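Pili retraction protein PilT (Thermus thermophilus, PDB 5FL3) probably binds and hydrolyses ATP as a P-loop motor of the secretion ATPase family, thought to power the retraction of pili. Local coordinates at residues H156-Y161 and K177-L182. Numbering follows the deposited sequence.
Sequences HINLHY and KHKKSL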
loop_
_atom_site.group_PDB
_atom_site.type_symbol
_atom_site.label_atom_id
_atom_site.label_comp_id
_atom_site.label_asym_id
_atom_site.label_seq_id
_atom_site.Cartn_x
_atom_site.Cartn_y
_atom_site.Cartn_z
ATOM N N HIS A 156 9.153 -11.448 3.196
ATOM C CA HIS A 156 9.112 -12.893 3.099
ATOM C C HIS A 156 10.128 -13.399 2.120
ATOM O O HIS A 156 10.795 -14.403 2.368
ATOM C CB HIS A 156 7.742 -13.373 2.662
ATOM C CG HIS A 156 7.660 -14.857 2.533
ATOM N ND1 HIS A 156 7.590 -15.695 3.629
ATOM C CD2 HIS A 156 7.661 -15.657 1.441
ATOM C CE1 HIS A 156 7.536 -16.946 3.214
ATOM N NE2 HIS A 156 7.579 -16.952 1.892
ATOM N N ILE A 157 10.200 -12.705 0.987
ATOM C CA ILE A 157 11.196 -12.954 -0.051
ATOM C C ILE A 157 12.621 -12.737 0.488
ATOM O O ILE A 157 13.516 -13.579 0.329
ATOM C CB ILE A 157 10.938 -12.034 -1.265
ATOM C CG1 ILE A 157 9.657 -12.461 -1.977
ATOM C CG2 ILE A 157 12.114 -12.046 -2.224
ATOM C CD1 ILE A 157 9.206 -11.494 -3.023
ATOM N N ASN A 158 12.800 -11.605 1.156
ATOM C CA ASN A 158 14.091 -11.204 1.692
ATOM C C ASN A 158 14.619 -12.244 2.676
ATOM O O ASN A 158 15.834 -12.363 2.873
ATOM C CB ASN A 158 13.957 -9.817 2.361
ATOM C CG ASN A 158 15.249 -9.321 3.029
ATOM O OD1 ASN A 158 16.370 -9.631 2.609
ATOM N ND2 ASN A 158 15.078 -8.524 4.075
ATOM N N LEU A 159 13.729 -13.005 3.308
ATOM C CA LEU A 159 14.239 -13.859 4.356
ATOM C C LEU A 159 14.220 -15.350 4.006
ATOM O O LEU A 159 14.653 -16.169 4.805
ATOM C CB LEU A 159 13.498 -13.564 5.663
ATOM C CG LEU A 159 12.138 -14.086 6.069
ATOM C CD1 LEU A 159 12.333 -15.368 6.841
ATOM C CD2 LEU A 159 11.431 -13.041 6.932
ATOM N N HIS A 160 13.790 -15.695 2.796
ATOM C CA HIS A 160 13.828 -17.083 2.349
ATOM C C HIS A 160 14.477 -17.251 0.988
ATOM O O HIS A 160 14.674 -18.369 0.563
ATOM C CB HIS A 160 12.416 -17.692 2.292
ATOM C CG HIS A 160 11.785 -17.864 3.631
ATOM N ND1 HIS A 160 10.504 -17.439 3.910
ATOM C CD2 HIS A 160 12.267 -18.388 4.781
ATOM C CE1 HIS A 160 10.218 -17.704 5.173
ATOM N NE2 HIS A 160 11.273 -18.276 5.724
ATOM N N TYR A 161 14.779 -16.151 0.299
ATOM C CA TYR A 161 15.345 -16.205 -1.049
ATOM C C TYR A 161 16.564 -15.299 -1.207
ATOM O O TYR A 161 16.640 -14.244 -0.598
ATOM C CB TYR A 161 14.301 -15.813 -2.090
ATOM C CG TYR A 161 13.072 -16.693 -2.139
ATOM C CD1 TYR A 161 13.053 -17.851 -2.901
ATOM C CD2 TYR A 161 11.916 -16.346 -1.454
ATOM C CE1 TYR A 161 11.921 -18.648 -2.963
ATOM C CE2 TYR A 161 10.786 -17.129 -1.511
ATOM C CZ TYR A 161 10.791 -18.284 -2.267
ATOM O OH TYR A 161 9.661 -19.073 -2.325
ATOM N N LYS A 177 15.917 -4.251 6.016
ATOM C CA LYS A 177 17.336 -4.525 6.118
ATOM C C LYS A 177 17.671 -5.721 5.222
ATOM O O LYS A 177 16.786 -6.450 4.791
ATOM C CB LYS A 177 17.745 -4.761 7.571
ATOM C CG LYS A 177 17.082 -5.935 8.211
ATOM C CD LYS A 177 17.394 -5.998 9.689
ATOM C CE LYS A 177 16.792 -7.252 10.320
ATOM N NZ LYS A 177 17.497 -8.497 9.866
ATOM N N HIS A 178 18.943 -5.865 4.894
ATOM C CA HIS A 178 19.450 -7.025 4.168
ATOM C C HIS A 178 19.224 -8.277 5.025
ATOM O O HIS A 178 19.507 -8.288 6.224
ATOM C CB HIS A 178 20.938 -6.793 3.821
ATOM C CG HIS A 178 21.710 -8.028 3.460
ATOM N ND1 HIS A 178 21.504 -8.733 2.289
ATOM C CD2 HIS A 178 22.733 -8.656 4.099
ATOM C CE1 HIS A 178 22.344 -9.754 2.235
ATOM N NE2 HIS A 178 23.100 -9.729 3.324
ATOM N N LYS A 179 18.631 -9.304 4.432
ATOM C CA LYS A 179 18.544 -10.594 5.098
ATOM C C LYS A 179 19.154 -11.612 4.152
ATOM O O LYS A 179 20.387 -11.663 4.013
ATOM C CB LYS A 179 17.107 -10.932 5.479
ATOM C CG LYS A 179 16.551 -9.953 6.522
ATOM C CD LYS A 179 15.115 -10.266 6.930
ATOM C CE LYS A 179 14.568 -9.191 7.874
ATOM N NZ LYS A 179 13.147 -9.417 8.253
ATOM N N LYS A 180 18.323 -12.386 3.468
ATOM C CA LYS A 180 18.856 -13.296 2.468
ATOM C C LYS A 180 18.975 -12.604 1.112
ATOM O O LYS A 180 19.766 -13.013 0.272
ATOM C CB LYS A 180 17.985 -14.545 2.364
ATOM C CG LYS A 180 18.668 -15.727 1.680
ATOM C CD LYS A 180 18.227 -17.075 2.286
ATOM C CE LYS A 180 18.909 -18.262 1.570
ATOM N NZ LYS A 180 18.759 -19.559 2.310
ATOM N N SER A 181 18.182 -11.554 0.915
ATOM C CA SER A 181 18.159 -10.785 -0.334
ATOM C C SER A 181 18.832 -9.443 -0.193
ATOM O O SER A 181 19.054 -8.974 0.912
ATOM C CB SER A 181 16.727 -10.541 -0.796
ATOM O OG SER A 181 16.082 -11.741 -1.142
ATOM N N LEU A 182 19.172 -8.837 -1.325
ATOM C CA LEU A 182 19.471 -7.414 -1.358
ATOM C C LEU A 182 18.155 -6.664 -1.544
ATOM O O LEU A 182 17.305 -7.058 -2.338
ATOM C CB LEU A 182 20.435 -7.057 -2.481
ATOM C CG LEU A 182 21.822 -7.672 -2.441
ATOM C CD1 LEU A 182 22.623 -7.193 -3.656
ATOM C CD2 LEU A 182 22.496 -7.284 -1.150
#
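N158 reaches from the C-terminal part of helix 146-160 into segment 177-182, joining the helix that follows the P-loop of this ATPase to the end of the loop that leads into strand 182-187, outermost in the sheet of this chain. CG lies anti to the N158 backbone N (chi1 177°), so the side chain sets out toward the loop. From CB outward, N158 CG comes first, 3.5 Å from K179 CB. N158 OD1 accepts from S181 N at 3.1 Å, in the carbonyl plane, and from K179 N at 2.9 Å, tilted a little out of it. N158 ND2 donates to K177 O at 2.8 Å, nearly in line with that C=O. Asparagine suits this buried place because one short side chain offers acceptor and donor together to a loop without regular structure. An alanine here would probably leave the K179 N-H and the K177 carbonyl without their mates and the loop freer to shift.

The main chain of N158 adds to the grip, its O receiving K180 N and, weakly, S181 N. The side chain of K179 crosses that of N158 at about a right angle, its CG and CD passing N158 ND2 and K179 CD resting 3.9 Å from L159 CB; a lysine serves because the aliphatic part packs while NZ forms a salt bridge with D155. S181 is small enough for a buried site against I165, and its hydroxyl S181 OG donates to Y161 O, just past the helical residues, at 2.6 Å, from above the carbonyl plane, and also bonds K163 N.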